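Local coordinates for hypothetical protein, IPT/TIG domain protein (Bacteroides ovatus, PDB 4HW6), which is of unknown function but, pairing an IPT/TIG domain with a six-bladed beta-propeller, probably serves as an auxiliary nutrient-binding protein, perhaps for carbohydrates, at residues Y109-F114 / S397-N402; Y358-D363 / F416-C421; T378-G383 / R427-E432. All coordinates share one frame; numbering follows the deposited sequence. Where two conformers were deposited one is given.

Overall arrangement
All three contacts are buried, and all involve the propeller blade containing strands 109-115, 415-420 and 425-431. Contacts 2 and 3 set it against the neighbouring blade, contact 2 through strands 355-361 and 415-420, contact 3 through the bulged end of strand 375-380 and strand 425-431. Contact 1 instead packs strand 109-115 on the loop between strands 393-394 and 404-410 of the same sheet; its centre lies about 5 Å from that of contact 3 and about 11 Å from that of contact 2. Chemistry changes with place: purely hydrocarbon in contact 1, paired rings, sulfur and an arginine end in contact 2, tyrosine and alanine on isoleucine in contact 3.

Contact 1: Y109-F114 / S397-N402; sequences YVVTTF and SQALFN
Val111 sets its two methyl groups against Ala399 and the far end of the Phe401 ring, and these three side chains make the whole contact between strand 109-115 and the loop at 397-402. The branches divide the work. Val111 CG2 reaches the methyl of Ala399, with 3.5 Å between CG2 and Ala399 CB, and it also lies 3.9 Å from Phe401 CZ. Of the loop, the other branch, Val111 CG1, meets only the ring, 4.0 Å from Phe401 CE1. That split follows from the first torsion of the valine (chi1 -177°): CG1 is thrown opposite the backbone N, while CG2 stands opposite the carbonyl carbon, and the fork opens onto the loop.

Phe401 comes to meet the valine from the other direction. Its CB does not aim at the strand, but with chi1 at -62° the ring swings over so that its CE1 and CZ atoms lead; the valine methyl CG2 meets it obliquely. Between the two segments the chains come nearest at Val111 and Ala399, whose CA atoms are 6.4 Å apart, close enough for an alanine methyl to bridge the distance to a branched neighbour.

Polar links run beside this apolar patch. Arg427, on the adjoining strand, packs against both Val111 and Phe401 while its NH1 bonds to Leu400 O, and the backbone of Val111 pairs with Gly393. Strand 109-115 pairs with the C-terminal strand 425-431 in one blade, consistent with closure of a propeller ring by strands from both ends of the domain. Here, then, loop and strand meet through hydrocarbon alone, and the contact between them rests on shape and exclusion of water, while the hydrogen bonds nearby are made to other parts of the blade.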
ATOM      1  N   TYR A 109      -0.671  -5.689 -12.609  1.00 32.26           N
ATOM      2  CA  TYR A 109      -0.652  -4.594 -11.671  1.00 26.83           C
ATOM      3  C   TYR A 109       0.049  -3.466 -12.361  1.00 24.09           C
ATOM      4  O   TYR A 109       1.011  -3.674 -13.096  1.00 24.37           O
ATOM      5  CB  TYR A 109       0.060  -5.002 -10.403  1.00 29.25           C
ATOM      6  CG  TYR A 109      -0.776  -5.912  -9.556  1.00 33.30           C
ATOM      7  CD1 TYR A 109      -0.907  -7.257  -9.882  1.00 41.50           C
ATOM      8  CD2 TYR A 109      -1.463  -5.432  -8.451  1.00 35.07           C
ATOM      9  CE1 TYR A 109      -1.682  -8.103  -9.117  1.00 41.45           C
ATOM     10  CE2 TYR A 109      -2.245  -6.280  -7.678  1.00 41.73           C
ATOM     11  CZ  TYR A 109      -2.346  -7.609  -8.025  1.00 40.27           C
ATOM     12  OH  TYR A 109      -3.108  -8.464  -7.276  1.00 51.93           O
ATOM     13  N   VAL A 110      -0.428  -2.253 -12.127  1.00 19.73           N
ATOM     14  CA  VAL A 110       0.133  -1.093 -12.752  1.00 19.43           C
ATOM     15  C   VAL A 110       0.302  -0.005 -11.704  1.00 18.68           C
ATOM     16  O   VAL A 110      -0.388  -0.002 -10.673  1.00 17.81           O
ATOM     17  CB  VAL A 110      -0.751  -0.575 -13.908  1.00 20.94           C
ATOM     18  CG1 VAL A 110      -0.773  -1.574 -15.056  1.00 21.93           C
ATOM     19  CG2 VAL A 110      -2.164  -0.253 -13.398  1.00 20.44           C
ATOM     20  N   VAL A 111       1.248   0.887 -11.960  1.00 17.12           N
ATOM     21  CA  VAL A 111       1.394   2.090 -11.173  1.00 17.00           C
ATOM     22  C   VAL A 111       0.519   3.166 -11.815  1.00 17.61           C
ATOM     23  O   VAL A 111       0.531   3.343 -13.048  1.00 18.88           O
ATOM     24  CB  VAL A 111       2.847   2.584 -11.081  1.00 16.07           C
ATOM     25  CG1 VAL A 111       2.891   3.810 -10.168  1.00 14.77           C
ATOM     26  CG2 VAL A 111       3.810   1.496 -10.581  1.00 15.80           C
ATOM     27  N   THR A 112      -0.266   3.867 -10.991  1.00 16.64           N
ATOM     28  CA  THR A 112      -1.054   5.005 -11.436  1.00 18.07           C
ATOM     29  C   THR A 112      -0.780   6.202 -10.494  1.00 17.40           C
ATOM     30  O   THR A 112      -0.096   6.053  -9.476  1.00 16.23           O
ATOM     31  CB  THR A 112      -2.565   4.719 -11.469  1.00 20.41           C
ATOM     32  OG1 THR A 112      -3.005   4.195 -10.208  1.00 20.66           O
ATOM     33  CG2 THR A 112      -2.908   3.758 -12.583  1.00 20.74           C
ATOM     34  N   THR A 113      -1.305   7.372 -10.840  1.00 18.20           N
ATOM     35  CA  THR A 113      -1.199   8.545  -9.970  1.00 18.85           C
ATOM     36  C   THR A 113      -2.532   8.789  -9.273  1.00 18.89           C
ATOM     37  O   THR A 113      -3.547   8.952  -9.932  1.00 19.66           O
ATOM     38  CB  THR A 113      -0.735   9.782 -10.765  1.00 21.63           C
ATOM     39  OG1 THR A 113       0.547   9.481 -11.352  1.00 21.23           O
ATOM     40  CG2 THR A 113      -0.634  11.011  -9.850  1.00 20.67           C
ATOM     41  N   PHE A 114      -2.506   8.788  -7.938  1.00 17.35           N
ATOM     42  CA  PHE A 114      -3.688   8.912  -7.102  1.00 18.26           C
ATOM     43  C   PHE A 114      -3.953  10.365  -6.674  1.00 18.09           C
ATOM     44  O   PHE A 114      -5.062  10.878  -6.864  1.00 19.34           O
ATOM     45  CB  PHE A 114      -3.530   7.989  -5.888  1.00 19.51           C
ATOM     46  CG  PHE A 114      -4.648   8.076  -4.879  1.00 20.71           C
ATOM     47  CD1 PHE A 114      -5.971   8.056  -5.276  1.00 29.29           C
ATOM     48  CD2 PHE A 114      -4.357   8.145  -3.527  1.00 22.08           C
ATOM     49  CE1 PHE A 114      -6.995   8.150  -4.334  1.00 32.06           C
ATOM     50  CE2 PHE A 114      -5.370   8.224  -2.589  1.00 23.65           C
ATOM     51  CZ  PHE A 114      -6.679   8.234  -2.995  1.00 23.84           C
ATOM     52  N   SER A 397       8.365  -3.009 -16.412  1.00 19.54           N
ATOM     53  CA  SER A 397       8.747  -2.677 -17.798  1.00 20.56           C
ATOM     54  C   SER A 397       8.626  -1.188 -18.090  1.00 17.96           C
ATOM     55  O   SER A 397       9.329  -0.666 -18.959  1.00 18.90           O
ATOM     56  CB  SER A 397       7.928  -3.490 -18.803  1.00 22.34           C
ATOM     57  OG  SER A 397       6.544  -3.220 -18.680  1.00 20.61           O
ATOM     58  N   GLN A 398       7.771  -0.494 -17.355  1.00 16.12           N
ATOM     59  CA  GLN A 398       7.413   0.903 -17.678  1.00 16.87           C
ATOM     60  C   GLN A 398       7.570   1.909 -16.540  1.00 16.26           C
ATOM     61  O   GLN A 398       8.084   3.022 -16.748  1.00 16.34           O
ATOM     62  CB  GLN A 398       5.971   0.968 -18.187  1.00 17.03           C
ATOM     63  CG  GLN A 398       5.734   0.182 -19.470  1.00 17.55           C
ATOM     64  CD  GLN A 398       4.294   0.255 -19.965  1.00 18.40           C
ATOM     65  OE1 GLN A 398       3.350   0.306 -19.165  1.00 18.14           O
ATOM     66  NE2 GLN A 398       4.117   0.267 -21.284  1.00 18.28           N
ATOM     67  N   ALA A 399       7.100   1.547 -15.358  1.00 14.99           N
ATOM     68  CA  ALA A 399       6.925   2.514 -14.293  1.00 14.53           C
ATOM     69  C   ALA A 399       8.246   3.066 -13.782  1.00 14.03           C
ATOM     70  O   ALA A 399       9.251   2.328 -13.651  1.00 14.24           O
ATOM     71  CB  ALA A 399       6.157   1.919 -13.144  1.00 15.25           C
ATOM     72  N   LEU A 400       8.205   4.363 -13.467  1.00 13.55           N
ATOM     73  CA  LEU A 400       9.324   5.103 -12.887  1.00 12.84           C
ATOM     74  C   LEU A 400       8.838   5.955 -11.728  1.00 12.92           C
ATOM     75  O   LEU A 400       7.775   6.605 -11.804  1.00 13.36           O
ATOM     76  CB  LEU A 400      10.005   6.001 -13.927  1.00 13.78           C
ATOM     77  CG  LEU A 400      10.850   5.260 -14.952  1.00 12.87           C
ATOM     78  CD1 LEU A 400      11.194   6.160 -16.145  1.00 13.74           C
ATOM     79  CD2 LEU A 400      12.121   4.668 -14.310  1.00 12.38           C
ATOM     80  N   PHE A 401       9.636   5.943 -10.669  1.00 12.45           N
ATOM     81  CA  PHE A 401       9.437   6.757  -9.497  1.00 12.23           C
ATOM     82  C   PHE A 401      10.635   7.689  -9.364  1.00 11.86           C
ATOM     83  O   PHE A 401      11.657   7.521 -10.025  1.00 12.19           O
ATOM     84  CB  PHE A 401       9.435   5.915  -8.231  1.00 12.46           C
ATOM     85  CG  PHE A 401       8.327   4.877  -8.167  1.00 13.46           C
ATOM     86  CD1 PHE A 401       7.041   5.239  -7.813  1.00 13.64           C
ATOM     87  CD2 PHE A 401       8.601   3.544  -8.414  1.00 15.61           C
ATOM     88  CE1 PHE A 401       6.027   4.284  -7.728  1.00 14.13           C
ATOM     89  CE2 PHE A 401       7.598   2.591  -8.326  1.00 15.73           C
ATOM     90  CZ  PHE A 401       6.310   2.968  -7.984  1.00 14.17           C
ATOM     91  N   ASN A 402      10.535   8.612  -8.426  1.00 13.01           N
ATOM     92  CA  ASN A 402      11.670   9.512  -8.122  1.00 12.45           C
ATOM     93  C   ASN A 402      11.677   9.751  -6.630  1.00 12.26           C
ATOM     94  O   ASN A 402      10.920  10.596  -6.117  1.00 13.96           O
ATOM     95  CB  ASN A 402      11.560  10.840  -8.890  1.00 13.76           C
ATOM     96  CG  ASN A 402      12.826  11.664  -8.826  1.00 14.25           C
ATOM     97  OD1 ASN A 402      13.744  11.348  -8.049  1.00 15.70           O
ATOM     98  ND2 ASN A 402      12.907  12.711  -9.674  1.00 14.27           N
TER

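Contact 2: Y358-D363 / F416-C421; sequences YFCDRD and FYIGDC
Tyr358 turns one face of its ring to Phe416, whose CZ sits 3.5 Å above the tyrosine plane, over its centre. The two rings are canted by 43° with 4.7 Å between their centroids, an oblique meeting in which the phenylalanine offers only its far end. The side chains cross at about a right angle. Both have CG opposite the carbonyl carbon, which swings each ring to the backbone N side of its own residue. Phe416 also meets Tyr409, and Tyr358 meets Tyr379, each edge-to-face, so the pair belongs to a larger aromatic group.

Two residues further on, Cys360 SG approaches the Ile418 branch CG2, at 4.0 Å. Ile418 does not aim its CB straight across; it is CG2, placed opposite the backbone N, that reaches the sulfur. Beyond it the Arg362 side chain is drawn out straight from CG to NE and carries its guanidinium over to Cys421, where NH1 lies 3.8 Å from CB. Cys421 was modelled in two conformers, so that last approach is less certain. The arginine's polar hold is elsewhere: NH1 bonds to Thr405 OG1, on strand 404-410.

The two segments run within 12° of the same direction but belong to different sheets. Tyr358 and Cys360 pack on Phe416 and Ile418 between the strands, and Arg362 meets Cys421 near the strand ends. Two antiparallel sheets packed face to face, with their equivalent second strands aligned, are what neighbouring blades of a beta-propeller present to each other.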
ATOM      1  N   TYR A 358       7.063  -5.156   2.222  1.00 13.51           N
ATOM      2  CA  TYR A 358       7.239  -4.238   1.086  1.00 13.35           C
ATOM      3  C   TYR A 358       7.829  -2.948   1.572  1.00 13.78           C
ATOM      4  O   TYR A 358       7.348  -2.362   2.542  1.00 13.83           O
ATOM      5  CB  TYR A 358       5.898  -3.936   0.406  1.00 13.40           C
ATOM      6  CG  TYR A 358       5.350  -5.092  -0.380  1.00 14.74           C
ATOM      7  CD1 TYR A 358       4.771  -6.205   0.246  1.00 16.79           C
ATOM      8  CD2 TYR A 358       5.358  -5.056  -1.767  1.00 14.98           C
ATOM      9  CE1 TYR A 358       4.267  -7.254  -0.497  1.00 15.82           C
ATOM     10  CE2 TYR A 358       4.896  -6.111  -2.518  1.00 16.12           C
ATOM     11  CZ  TYR A 358       4.342  -7.189  -1.890  1.00 17.85           C
ATOM     12  OH  TYR A 358       3.880  -8.175  -2.690  1.00 19.90           O
ATOM     13  N   PHE A 359       8.880  -2.487   0.910  1.00 12.06           N
ATOM     14  CA  PHE A 359       9.510  -1.258   1.292  1.00 11.81           C
ATOM     15  C   PHE A 359       9.936  -0.403   0.128  1.00 13.63           C
ATOM     16  O   PHE A 359      10.205  -0.893  -0.985  1.00 13.16           O
ATOM     17  CB  PHE A 359      10.706  -1.503   2.240  1.00 11.85           C
ATOM     18  CG  PHE A 359      11.848  -2.273   1.627  1.00 11.69           C
ATOM     19  CD1 PHE A 359      11.830  -3.654   1.538  1.00 13.08           C
ATOM     20  CD2 PHE A 359      12.968  -1.609   1.146  1.00 11.76           C
ATOM     21  CE1 PHE A 359      12.890  -4.350   0.960  1.00 13.07           C
ATOM     22  CE2 PHE A 359      14.029  -2.302   0.588  1.00 11.75           C
ATOM     23  CZ  PHE A 359      13.993  -3.669   0.492  1.00 12.80           C
ATOM     24  N   CYS A 360       9.992   0.908   0.398  1.00 13.26           N
ATOM     25  CA  CYS A 360      10.482   1.851  -0.590  1.00 12.76           C
ATOM     26  C   CYS A 360      12.004   1.974  -0.480  1.00 13.05           C
ATOM     27  O   CYS A 360      12.534   2.213   0.597  1.00 14.55           O
ATOM     28  CB  CYS A 360       9.839   3.206  -0.358  1.00 14.22           C
ATOM     29  SG  CYS A 360       8.104   3.164  -0.842  1.00 17.83           S
ATOM     30  N   ASP A 361      12.686   1.761  -1.596  1.00 13.05           N
ATOM     31  CA  ASP A 361      14.139   1.845  -1.664  1.00 13.67           C
ATOM     32  C   ASP A 361      14.355   3.167  -2.389  1.00 13.65           C
ATOM     33  O   ASP A 361      14.336   3.230  -3.606  1.00 15.24           O
ATOM     34  CB  ASP A 361      14.678   0.630  -2.417  1.00 13.20           C
ATOM     35  CG  ASP A 361      16.111   0.240  -2.022  1.00 16.52           C
ATOM     36  OD1 ASP A 361      16.475   0.305  -0.819  1.00 16.39           O
ATOM     37  OD2 ASP A 361      16.861  -0.182  -2.933  1.00 15.32           O
ATOM     38  N   ARG A 362      14.499   4.235  -1.610  1.00 13.82           N
ATOM     39  CA  ARG A 362      14.404   5.579  -2.116  1.00 13.35           C
ATOM     40  C   ARG A 362      15.407   5.889  -3.210  1.00 12.63           C
ATOM     41  O   ARG A 362      15.062   6.509  -4.242  1.00 13.44           O
ATOM     42  CB  ARG A 362      14.539   6.564  -0.951  1.00 14.48           C
ATOM     43  CG  ARG A 362      14.464   8.027  -1.332  1.00 16.64           C
ATOM     44  CD  ARG A 362      14.598   8.896  -0.101  1.00 18.57           C
ATOM     45  NE  ARG A 362      14.876  10.301  -0.430  1.00 19.40           N
ATOM     46  CZ  ARG A 362      14.038  11.339  -0.284  1.00 23.92           C
ATOM     47  NH1 ARG A 362      12.780  11.208   0.133  1.00 21.68           N
ATOM     48  NH2 ARG A 362      14.476  12.560  -0.587  1.00 23.90           N
ATOM     49  N   ASP A 363      16.636   5.451  -3.030  1.00 12.69           N
ATOM     50  CA  ASP A 363      17.707   5.847  -3.942  1.00 13.08           C
ATOM     51  C   ASP A 363      17.983   4.898  -5.094  1.00 13.51           C
ATOM     52  O   ASP A 363      18.696   5.268  -6.016  1.00 13.02           O
ATOM     53  CB  ASP A 363      18.968   6.201  -3.145  1.00 15.52           C
ATOM     54  CG  ASP A 363      18.729   7.369  -2.195  1.00 22.72           C
ATOM     55  OD1 ASP A 363      18.189   8.392  -2.618  1.00 21.44           O
ATOM     56  OD2 ASP A 363      19.024   7.253  -1.001  1.00 23.25           O
ATOM     57  N   PHE A 416      -1.648  -0.497  -3.018  1.00 15.29           N
ATOM     58  CA  PHE A 416      -0.631   0.248  -2.313  1.00 15.01           C
ATOM     59  C   PHE A 416      -0.738   1.744  -2.644  1.00 15.35           C
ATOM     60  O   PHE A 416      -1.057   2.108  -3.792  1.00 15.63           O
ATOM     61  CB  PHE A 416       0.769  -0.173  -2.742  1.00 14.95           C
ATOM     62  CG  PHE A 416       1.162  -1.553  -2.313  1.00 15.89           C
ATOM     63  CD1 PHE A 416       0.910  -2.635  -3.121  1.00 17.92           C
ATOM     64  CD2 PHE A 416       1.807  -1.756  -1.101  1.00 16.72           C
ATOM     65  CE1 PHE A 416       1.286  -3.911  -2.740  1.00 19.19           C
ATOM     66  CE2 PHE A 416       2.182  -3.042  -0.711  1.00 17.65           C
ATOM     67  CZ  PHE A 416       1.927  -4.100  -1.530  1.00 18.64           C
ATOM     68  N   TYR A 417      -0.397   2.589  -1.673  1.00 15.35           N
ATOM     69  CA  TYR A 417      -0.106   4.016  -1.920  1.00 14.68           C
ATOM     70  C   TYR A 417       1.384   4.210  -1.666  1.00 15.72           C
ATOM     71  O   TYR A 417       1.919   3.707  -0.669  1.00 15.42           O
ATOM     72  CB  TYR A 417      -0.939   4.970  -1.036  1.00 15.03           C
ATOM     73  CG  TYR A 417      -2.408   4.701  -1.172  1.00 16.16           C
ATOM     74  CD1 TYR A 417      -3.044   4.822  -2.405  1.00 16.72           C
ATOM     75  CD2 TYR A 417      -3.156   4.280  -0.081  1.00 17.86           C
ATOM     76  CE1 TYR A 417      -4.376   4.495  -2.547  1.00 18.72           C
ATOM     77  CE2 TYR A 417      -4.490   3.975  -0.209  1.00 18.82           C
ATOM     78  CZ  TYR A 417      -5.101   4.091  -1.437  1.00 18.40           C
ATOM     79  OH  TYR A 417      -6.423   3.748  -1.551  1.00 19.45           O
ATOM     80  N   ILE A 418       2.048   4.907  -2.581  1.00 15.32           N
ATOM     81  CA  ILE A 418       3.463   5.203  -2.503  1.00 13.97           C
ATOM     82  C   ILE A 418       3.661   6.712  -2.497  1.00 14.14           C
ATOM     83  O   ILE A 418       3.163   7.405  -3.393  1.00 13.35           O
ATOM     84  CB  ILE A 418       4.225   4.664  -3.735  1.00 14.68           C
ATOM     85  CG1 ILE A 418       3.915   3.166  -3.965  1.00 16.82           C
ATOM     86  CG2 ILE A 418       5.735   4.941  -3.601  1.00 13.74           C
ATOM     87  CD1 ILE A 418       4.380   2.249  -2.856  1.00 18.14           C
ATOM     88  N   GLY A 419       4.387   7.211  -1.498  1.00 13.10           N
ATOM     89  CA  GLY A 419       4.762   8.610  -1.445  1.00 14.99           C
ATOM     90  C   GLY A 419       6.006   8.796  -2.270  1.00 14.96           C
ATOM     91  O   GLY A 419       7.128   8.458  -1.847  1.00 15.98           O
ATOM     92  N   ASP A 420       5.798   9.322  -3.465  1.00 14.45           N
ATOM     93  CA  ASP A 420       6.834   9.444  -4.476  1.00 13.98           C
ATOM     94  C   ASP A 420       7.375  10.870  -4.384  1.00 15.28           C
ATOM     95  O   ASP A 420       6.945  11.773  -5.101  1.00 16.71           O
ATOM     96  CB  ASP A 420       6.197   9.124  -5.815  1.00 14.50           C
ATOM     97  CG  ASP A 420       7.191   8.959  -6.938  1.00 15.74           C
ATOM     98  OD1 ASP A 420       8.372   8.753  -6.653  1.00 17.06           O
ATOM     99  OD2 ASP A 420       6.737   8.945  -8.115  1.00 19.17           O
ATOM    100  N   CYS A 421       8.340  11.044  -3.475  1.00 15.27           N
ATOM    101  CA  CYS A 421       8.661  12.359  -2.940  0.70 15.59           C
ATOM    102  C   CYS A 421       9.107  13.401  -3.947  1.00 15.65           C
ATOM    103  O   CYS A 421       8.606  14.508  -3.903  1.00 16.83           O
ATOM    104  CB  CYS A 421       9.688  12.267  -1.812  0.70 15.25           C
ATOM    105  SG  CYS A 421       8.894  11.629  -0.347  0.70 15.45           S
TER

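Contact 3: T378-G383 / R427-E432; sequences TYAGRG and RKIAPE
Tyr379 lies alongside Ile429, the two side chains sliding past each other in opposite directions. The tyrosine can be followed outward from its backbone. Its CB points at strand 425-431, and chi1 of -179° puts CG opposite the backbone N, sending the ring out across the isoleucine. Along the near side of the ring CD2 comes first, 4.1 Å from Ile429 CD1. Next is CE2, which touches two methyls of Ile429, CG2 at 3.7 Å and CD1 at 3.8 Å. CZ passes CG2 at 4.0 Å, and at the tip the hydroxyl OH stands 3.6 Å from the same CG2, an apolar neighbour; Phe416 CE1 also lies close to this oxygen. Ile429 meets the ring obliquely.

Ala380 adds a second touch, its CB 4.0 Å from Ile429 CD1. Adjacent residues of a regular strand would send their side chains to opposite sides, yet here both are aimed at Ile429. The explanation is a classic beta bulge, in which Tyr379 and Ala380 together face Val367 on the next strand. An alanine in place of Tyr379 removes the ring, which would probably uncover Ile429 CG2 and deprive Tyr358 of its edge-to-face partner.

On its other sides Ile429 packs against Phe416 and Ile418 of its own sheet. The isoleucine thus fills the seam where strand 375-380, bulged near its end, overlies strand 425-431 of the next sheet, an interface between successive blades of the six-bladed beta-propeller.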
ATOM      1  N   THR A 378      12.654  -6.924  -6.572  1.00 15.11           N
ATOM      2  CA  THR A 378      12.111  -5.613  -6.912  1.00 14.61           C
ATOM      3  C   THR A 378      10.668  -5.750  -7.429  1.00 16.39           C
ATOM      4  O   THR A 378      10.405  -6.522  -8.331  1.00 16.74           O
ATOM      5  CB  THR A 378      13.043  -4.891  -7.893  1.00 16.19           C
ATOM      6  OG1 THR A 378      14.304  -4.678  -7.222  1.00 16.18           O
ATOM      7  CG2 THR A 378      12.438  -3.519  -8.322  1.00 16.32           C
ATOM      8  N   TYR A 379       9.737  -5.060  -6.789  1.00 13.88           N
ATOM      9  CA  TYR A 379       8.329  -5.136  -7.163  1.00 14.90           C
ATOM     10  C   TYR A 379       7.936  -4.123  -8.241  1.00 14.43           C
ATOM     11  O   TYR A 379       7.190  -4.483  -9.175  1.00 14.95           O
ATOM     12  CB  TYR A 379       7.486  -4.929  -5.916  1.00 15.35           C
ATOM     13  CG  TYR A 379       5.982  -4.996  -6.052  1.00 15.35           C
ATOM     14  CD1 TYR A 379       5.319  -6.159  -6.510  1.00 18.40           C
ATOM     15  CD2 TYR A 379       5.204  -3.923  -5.665  1.00 17.92           C
ATOM     16  CE1 TYR A 379       3.928  -6.212  -6.575  1.00 19.65           C
ATOM     17  CE2 TYR A 379       3.822  -3.968  -5.732  1.00 17.37           C
ATOM     18  CZ  TYR A 379       3.190  -5.092  -6.194  1.00 20.36           C
ATOM     19  OH  TYR A 379       1.814  -5.090  -6.243  1.00 22.82           O
ATOM     20  N   ALA A 380       8.433  -2.887  -8.130  1.00 13.82           N
ATOM     21  CA  ALA A 380       8.068  -1.821  -9.064  1.00 13.20           C
ATOM     22  C   ALA A 380       9.172  -0.777  -9.215  1.00 13.29           C
ATOM     23  O   ALA A 380       9.881  -0.475  -8.244  1.00 12.34           O
ATOM     24  CB  ALA A 380       6.749  -1.167  -8.611  1.00 13.48           C
ATOM     25  N   GLY A 381       9.280  -0.215 -10.418  1.00 12.99           N
ATOM     26  CA  GLY A 381      10.214   0.878 -10.707  1.00 12.89           C
ATOM     27  C   GLY A 381      11.304   0.472 -11.659  1.00 13.55           C
ATOM     28  O   GLY A 381      11.410  -0.705 -12.023  1.00 15.53           O
ATOM     29  N   ARG A 382      12.099   1.462 -12.065  1.00 12.91           N
ATOM     30  CA  ARG A 382      13.233   1.306 -12.980  1.00 14.50           C
ATOM     31  C   ARG A 382      12.795   0.747 -14.356  1.00 14.44           C
ATOM     32  O   ARG A 382      13.520  -0.014 -15.011  1.00 16.57           O
ATOM     33  CB  ARG A 382      14.328   0.450 -12.337  1.00 15.02           C
ATOM     34  CG  ARG A 382      14.856   1.044 -11.042  1.00 17.22           C
ATOM     35  CD  ARG A 382      15.883   0.142 -10.415  1.00 19.37           C
ATOM     36  NE  ARG A 382      17.172   0.182 -11.091  1.00 20.84           N
ATOM     37  CZ  ARG A 382      18.172   1.005 -10.758  1.00 22.76           C
ATOM     38  NH1 ARG A 382      17.999   1.924  -9.818  1.00 19.66           N
ATOM     39  NH2 ARG A 382      19.333   0.939 -11.409  1.00 21.31           N
ATOM     40  N   GLY A 383      11.609   1.156 -14.783  1.00 15.62           N
ATOM     41  CA  GLY A 383      11.098   0.811 -16.106  1.00 16.35           C
ATOM     42  C   GLY A 383      11.755   1.597 -17.224  1.00 18.51           C
ATOM     43  O   GLY A 383      12.548   2.510 -16.988  1.00 17.56           O
ATOM     44  N   ARG A 427       1.377   7.887  -5.500  1.00 14.29           N
ATOM     45  CA  ARG A 427       1.187   6.924  -6.570  1.00 14.52           C
ATOM     46  C   ARG A 427       0.393   5.740  -5.995  1.00 16.31           C
ATOM     47  O   ARG A 427       0.366   5.520  -4.776  1.00 17.54           O
ATOM     48  CB  ARG A 427       2.526   6.440  -7.113  1.00 14.84           C
ATOM     49  CG  ARG A 427       3.522   7.525  -7.508  1.00 15.04           C
ATOM     50  CD  ARG A 427       3.134   8.268  -8.766  1.00 15.86           C
ATOM     51  NE  ARG A 427       3.312   7.500  -9.997  1.00 15.22           N
ATOM     52  CZ  ARG A 427       4.478   7.169 -10.559  1.00 16.68           C
ATOM     53  NH1 ARG A 427       5.626   7.560 -10.072  1.00 15.89           N
ATOM     54  NH2 ARG A 427       4.483   6.471 -11.673  1.00 17.15           N
ATOM     55  N   LYS A 428      -0.290   5.025  -6.872  1.00 15.80           N
ATOM     56  CA  LYS A 428      -1.043   3.830  -6.490  1.00 16.45           C
ATOM     57  C   LYS A 428      -0.529   2.618  -7.257  1.00 17.64           C
ATOM     58  O   LYS A 428      -0.207   2.715  -8.440  1.00 16.15           O
ATOM     59  CB  LYS A 428      -2.515   4.062  -6.756  1.00 18.90           C
ATOM     60  CG  LYS A 428      -3.458   2.906  -6.449  1.00 20.45           C
ATOM     61  CD  LYS A 428      -4.886   3.423  -6.662  1.00 25.32           C
ATOM     62  CE  LYS A 428      -5.914   2.338  -6.793  1.00 29.88           C
ATOM     63  NZ  LYS A 428      -7.254   2.968  -7.055  1.00 31.45           N
ATOM     64  N   ILE A 429      -0.421   1.482  -6.568  1.00 16.13           N
ATOM     65  CA  ILE A 429      -0.142   0.206  -7.241  1.00 16.54           C
ATOM     66  C   ILE A 429      -1.355  -0.690  -7.022  1.00 17.09           C
ATOM     67  O   ILE A 429      -1.711  -0.988  -5.884  1.00 17.89           O
ATOM     68  CB  ILE A 429       1.143  -0.493  -6.727  1.00 16.94           C
ATOM     69  CG1 ILE A 429       2.370   0.425  -6.851  1.00 17.31           C
ATOM     70  CG2 ILE A 429       1.356  -1.801  -7.502  1.00 19.22           C
ATOM     71  CD1 ILE A 429       3.659  -0.175  -6.300  1.00 18.22           C
ATOM     72  N   ALA A 430      -1.991  -1.109  -8.106  1.00 16.48           N
ATOM     73  CA  ALA A 430      -3.226  -1.876  -8.049  1.00 17.98           C
ATOM     74  C   ALA A 430      -3.417  -2.557  -9.397  1.00 19.11           C
ATOM     75  O   ALA A 430      -2.711  -2.239 -10.369  1.00 17.95           O
ATOM     76  CB  ALA A 430      -4.432  -0.948  -7.785  1.00 17.94           C
ATOM     77  N   PRO A 431      -4.386  -3.479  -9.470  1.00 22.14           N
ATOM     78  CA  PRO A 431      -4.770  -4.054 -10.755  1.00 23.32           C
ATOM     79  C   PRO A 431      -5.176  -2.991 -11.757  1.00 24.10           C
ATOM     80  O   PRO A 431      -5.844  -2.014 -11.396  1.00 22.58           O
ATOM     81  CB  PRO A 431      -5.986  -4.912 -10.411  1.00 26.72           C
ATOM     82  CG  PRO A 431      -5.860  -5.230  -8.977  1.00 24.15           C
ATOM     83  CD  PRO A 431      -5.121  -4.080  -8.343  1.00 25.01           C
ATOM     84  N   GLU A 432      -4.762  -3.170 -13.005  1.00 24.36           N
ATOM     85  CA  GLU A 432      -5.139  -2.314 -14.121  0.50 25.34           C
ATOM     86  C   GLU A 432      -6.653  -2.336 -14.287  1.00 27.71           C
ATOM     87  O   GLU A 432      -7.228  -3.401 -14.184  1.00 29.36           O
ATOM     88  CB  GLU A 432      -4.508  -2.868 -15.408  0.50 25.94           C
ATOM     89  CG  GLU A 432      -4.907  -4.314 -15.722  0.50 26.76           C
ATOM     90  CD  GLU A 432      -4.151  -4.898 -16.891  0.50 27.79           C
ATOM     91  OE1 GLU A 432      -3.771  -4.142 -17.788  0.50 25.30           O
ATOM     92  OE2 GLU A 432      -3.952  -6.125 -16.913  0.50 31.11           O
TER